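Local coordinates for 3-oxoacyl-[acyl-carrier-protein] synthase (PDB 2IX4) that catalyses the condensation steps of mitochondrial fatty acid synthesis, adding two carbons from malonyl-ACP to a growing acyl chain, at residues T21-R24 / L25-E29; A235-P238 / F239-D242. All coordinates share one frame; numbering follows the deposited sequence.

Contact 1 of 2, residues T21-R24 / L25-E29; sequences TWRR and LIDGE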
loop_
_atom_site.group_PDB
_atom_site.type_symbol
_atom_site.label_atom_id
_atom_site.label_comp_id
_atom_site.label_asym_id
_atom_site.label_seq_id
_atom_site.Cartn_x
_atom_site.Cartn_y
_atom_site.Cartn_z
ATOM N N THR A 21 19.186 18.562 -6.337
ATOM C CA THR A 21 19.381 17.119 -6.523
ATOM C C THR A 21 19.954 16.798 -7.908
ATOM O O THR A 21 20.979 16.123 -8.014
ATOM C CB THR A 21 18.066 16.333 -6.283
ATOM O OG1 THR A 21 17.692 16.443 -4.906
ATOM C CG2 THR A 21 18.227 14.851 -6.639
ATOM N N TRP A 22 19.294 17.300 -8.951
ATOM C CA TRP A 22 19.716 17.082 -10.339
ATOM C C TRP A 22 21.115 17.631 -10.652
ATOM O O TRP A 22 21.898 16.965 -11.335
ATOM C CB TRP A 22 18.684 17.670 -11.312
ATOM C CG TRP A 22 18.985 17.408 -12.763
ATOM C CD1 TRP A 22 19.388 18.324 -13.692
ATOM C CD2 TRP A 22 18.909 16.150 -13.447
ATOM N NE1 TRP A 22 19.564 17.715 -14.911
ATOM C CE2 TRP A 22 19.278 16.381 -14.788
ATOM C CE3 TRP A 22 18.561 14.848 -13.054
ATOM C CZ2 TRP A 22 19.308 15.359 -15.745
ATOM C CZ3 TRP A 22 18.594 13.832 -14.003
ATOM C CH2 TRP A 22 18.965 14.095 -15.334
ATOM N N ARG A 23 21.420 18.831 -10.156
ATOM C CA ARG A 23 22.729 19.450 -10.381
ATOM C C ARG A 23 23.844 18.592 -9.789
ATOM O O ARG A 23 24.829 18.293 -10.463
ATOM C CB ARG A 23 22.791 20.856 -9.779
ATOM C CG ARG A 23 23.727 21.801 -10.523
ATOM C CD ARG A 23 24.716 22.530 -9.609
ATOM N NE ARG A 23 24.143 22.967 -8.334
ATOM C CZ ARG A 23 24.603 22.609 -7.136
ATOM N NH1 ARG A 23 25.660 21.811 -7.027
ATOM N NH2 ARG A 23 24.010 23.063 -6.039
ATOM N N ARG A 24 23.671 18.192 -8.531
ATOM C CA ARG A 24 24.660 17.378 -7.829
ATOM C C ARG A 24 24.779 15.964 -8.400
ATOM O O ARG A 24 25.874 15.393 -8.431
ATOM C CB ARG A 24 24.352 17.349 -6.328
ATOM C CG ARG A 24 24.632 18.685 -5.628
ATOM C CD ARG A 24 24.403 18.624 -4.122
ATOM N NE ARG A 24 25.114 17.511 -3.492
ATOM C CZ ARG A 24 25.033 17.190 -2.201
ATOM N NH1 ARG A 24 24.273 17.901 -1.374
ATOM N NH2 ARG A 24 25.719 16.153 -1.734
ATOM N N LEU A 25 23.658 15.417 -8.868
ATOM C CA LEU A 25 23.642 14.101 -9.511
ATOM C C LEU A 25 24.488 14.102 -10.783
ATOM O O LEU A 25 25.334 13.225 -10.972
ATOM C CB LEU A 25 22.205 13.667 -9.839
ATOM C CG LEU A 25 22.021 12.305 -10.527
ATOM C CD1 LEU A 25 22.224 11.153 -9.543
ATOM C CD2 LEU A 25 20.652 12.212 -11.184
ATOM N N ILE A 26 24.254 15.096 -11.640
ATOM C CA ILE A 26 24.968 15.226 -12.915
ATOM C C ILE A 26 26.456 15.526 -12.704
ATOM O O ILE A 26 27.302 15.043 -13.457
ATOM C CB ILE A 26 24.290 16.283 -13.845
ATOM C CG1 ILE A 26 22.847 15.865 -14.193
ATOM C CG2 ILE A 26 25.112 16.538 -15.116
ATOM C CD1 ILE A 26 22.679 14.424 -14.697
ATOM N N ASP A 27 26.761 16.300 -11.663
ATOM C CA ASP A 27 28.140 16.627 -11.293
ATOM C C ASP A 27 28.890 15.449 -10.671
ATOM O O ASP A 27 30.087 15.547 -10.404
ATOM C CB ASP A 27 28.169 17.817 -10.331
ATOM C CG ASP A 27 27.784 19.123 -11.000
ATOM O OD1 ASP A 27 27.726 20.148 -10.289
ATOM O OD2 ASP A 27 27.534 19.125 -12.228
ATOM N N GLY A 28 28.179 14.350 -10.433
ATOM C CA GLY A 28 28.787 13.118 -9.933
ATOM C C GLY A 28 28.980 13.060 -8.432
ATOM O O GLY A 28 29.874 12.364 -7.943
ATOM N N GLU A 29 28.143 13.787 -7.697
ATOM C CA GLU A 29 28.240 13.817 -6.240
ATOM C C GLU A 29 27.508 12.637 -5.600
ATOM O O GLU A 29 26.740 11.931 -6.264
ATOM C CB GLU A 29 27.773 15.168 -5.686
ATOM C CG GLU A 29 28.724 16.316 -6.054
ATOM C CD GLU A 29 28.339 17.650 -5.447
ATOM O OE1 GLU A 29 28.053 17.704 -4.234
ATOM O OE2 GLU A 29 28.341 18.658 -6.183
#
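The indole of W22 lies against I26, one turn further along the helix. CD1 of I26 sits over the six-membered ring, 3.8 Å from its centroid and 18° off the normal, a CH-pi contact, while CG1 of the same side chain covers that face nearer the rim. L25 CD2 comes obliquely to W22 CZ3 at 3.8 Å. With CG anti to the backbone N (chi1 -176°), the indole swings out beside the helix, where it also meets F371, L374 and the ring of H378. Were W22 replaced by an alanine, I26 CD1 would probably lose its aromatic cover and a gap would open toward helix 364-378.

The backbone bonds are those of a helix closing at its C-terminus. L25 N, I26 N and D27 N donate to T21 O, W22 O and R23 O in the i to i-4 pattern; G28, the first residue to leave helical torsions and with positive phi, closes the last turn in a Schellman motif, and E29 N reaches back five residues to R24 O at 2.9 Å.

Beyond the cap the chain returns E29 to R24. The two side chains cross at about a right angle, and R24 NE forms a salt bridge with E29 OE1 at 3.0 Å. R23, modelled in two conformers, places NH1 in one of them 4.2 Å from D27 OD1 and E29 OE2, a doubtful attraction beyond salt-bridge distance.

Contact 2 of 2, residues A235-P238 / F239-D242; sequences ASRP and FDCD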
loop_
_atom_site.group_PDB
_atom_site.type_symbol
_atom_site.label_atom_id
_atom_site.label_comp_id
_atom_site.label_asym_id
_atom_site.label_seq_id
_atom_site.Cartn_x
_atom_site.Cartn_y
_atom_site.Cartn_z
ATOM N N ALA A 235 30.709 2.938 -1.183
ATOM C CA ALA A 235 29.902 1.814 -0.699
ATOM C C ALA A 235 28.824 1.344 -1.672
ATOM O O ALA A 235 28.523 0.149 -1.741
ATOM C CB ALA A 235 29.286 2.150 0.653
ATOM N N SER A 236 28.240 2.286 -2.407
ATOM C CA SER A 236 27.188 1.983 -3.373
ATOM C C SER A 236 27.786 2.023 -4.774
ATOM O O SER A 236 28.196 3.079 -5.258
ATOM C CB SER A 236 26.024 2.973 -3.233
ATOM O OG SER A 236 24.929 2.608 -4.056
ATOM N N ARG A 237 27.846 0.857 -5.410
ATOM C CA ARG A 237 28.541 0.705 -6.686
ATOM C C ARG A 237 27.779 -0.225 -7.633
ATOM O O ARG A 237 28.206 -1.359 -7.867
ATOM C CB ARG A 237 29.975 0.204 -6.456
ATOM C CG ARG A 237 30.086 -0.982 -5.500
ATOM C CD ARG A 237 31.526 -1.385 -5.251
ATOM N NE ARG A 237 32.287 -0.285 -4.677
ATOM C CZ ARG A 237 33.401 0.220 -5.194
ATOM N NH1 ARG A 237 33.933 -0.287 -6.302
ATOM N NH2 ARG A 237 33.995 1.230 -4.581
ATOM N N PRO A 238 26.645 0.255 -8.185
ATOM C CA PRO A 238 25.851 -0.588 -9.076
ATOM C C PRO A 238 26.668 -1.082 -10.273
ATOM O O PRO A 238 27.430 -0.312 -10.859
ATOM C CB PRO A 238 24.733 0.349 -9.544
ATOM C CG PRO A 238 24.643 1.400 -8.485
ATOM C CD PRO A 238 26.055 1.597 -8.025
ATOM N N PHE A 239 26.518 -2.367 -10.599
ATOM C CA PHE A 239 27.190 -3.018 -11.740
ATOM C C PHE A 239 28.704 -3.267 -11.580
ATOM O O PHE A 239 29.338 -3.825 -12.483
ATOM C CB PHE A 239 26.921 -2.273 -13.063
ATOM C CG PHE A 239 25.458 -2.132 -13.421
ATOM C CD1 PHE A 239 24.911 -0.870 -13.645
ATOM C CD2 PHE A 239 24.638 -3.251 -13.565
ATOM C CE1 PHE A 239 23.569 -0.722 -13.993
ATOM C CE2 PHE A 239 23.293 -3.112 -13.912
ATOM C CZ PHE A 239 22.759 -1.845 -14.127
ATOM N N ASP A 240 29.277 -2.861 -10.445
ATOM C CA ASP A 240 30.707 -3.059 -10.170
ATOM C C ASP A 240 30.979 -4.447 -9.590
ATOM O O ASP A 240 30.163 -4.981 -8.849
ATOM C CB ASP A 240 31.227 -1.983 -9.210
ATOM C CG ASP A 240 32.737 -2.031 -9.038
ATOM O OD1 ASP A 240 33.453 -1.563 -9.948
ATOM O OD2 ASP A 240 33.207 -2.537 -7.996
ATOM N N CYS A 241 32.136 -5.017 -9.918
ATOM C CA CYS A 241 32.511 -6.355 -9.446
ATOM C C CYS A 241 32.609 -6.472 -7.922
ATOM O O CYS A 241 32.445 -7.561 -7.367
ATOM C CB CYS A 241 33.830 -6.797 -10.083
ATOM S SG CYS A 241 33.678 -7.353 -11.795
ATOM N N ASP A 242 32.874 -5.354 -7.254
ATOM C CA ASP A 242 33.061 -5.357 -5.804
ATOM C C ASP A 242 31.848 -4.921 -4.978
ATOM O O ASP A 242 31.974 -4.695 -3.773
ATOM C CB ASP A 242 34.299 -4.543 -5.425
ATOM C CG ASP A 242 35.524 -5.409 -5.271
ATOM O OD1 ASP A 242 35.619 -6.122 -4.245
ATOM O OD2 ASP A 242 36.385 -5.383 -6.177
#
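R237 and D240 face each other across a type II beta turn, closed by the bond from D240 N to R237 O (3.2 Å), within the loop that joins helix 212-220 to strand 251-259. F239 holds the third position of the turn with positive phi (72°), and its N donates to D328 OD2.

The arginine runs out from the turn alongside D240, past the backbone of D242. Its CB lies 3.7 Å from D240 CB, and from there the two side chains cross obliquely. CG sits between the backbone N and the carbonyl carbon (chi1 48°), still beside D240 CB. Further out the chain passes D240 OD2. R237 CD packs 3.6 Å from D242 C, and the chain bends at chi3. NE turns to another partner, the carbonyl oxygen of E234 just upstream. At the tip NH1 gives a salt bridge to D240 OD2, 2.9 Å away and almost exactly in the guanidinium plane, although that plane stands 70° from the carboxylate.

D240 is held from several sides: OD1 accepts from the backbone N of N389, and the arginine probably helps stabilise the buried carboxylate as an anion. OD2 takes a second donor, D242 N, in an Asx turn. This amide, 2.9 Å from D240 OD2, and R237 NH1 approach the oxygen from opposite faces of the carboxylate plane.

Contacts 1 and 2 come in series along the chain, with centres 19 Å apart and nearest atoms about 9 Å apart, so they do not touch. One ends a helix early in the chain; the other shapes a much later loop. Contact 2 is closer to the reaction centre: the side chain of F239 is about 8 Å from that of H320 and that of P238 about 9 Å from that of H359, both predicted active-site histidines. The bound potassium ion lies about 9 Å from the side chain of F239 and about 11 Å from that of L25 in contact 1, which otherwise stands away from the annotated sites.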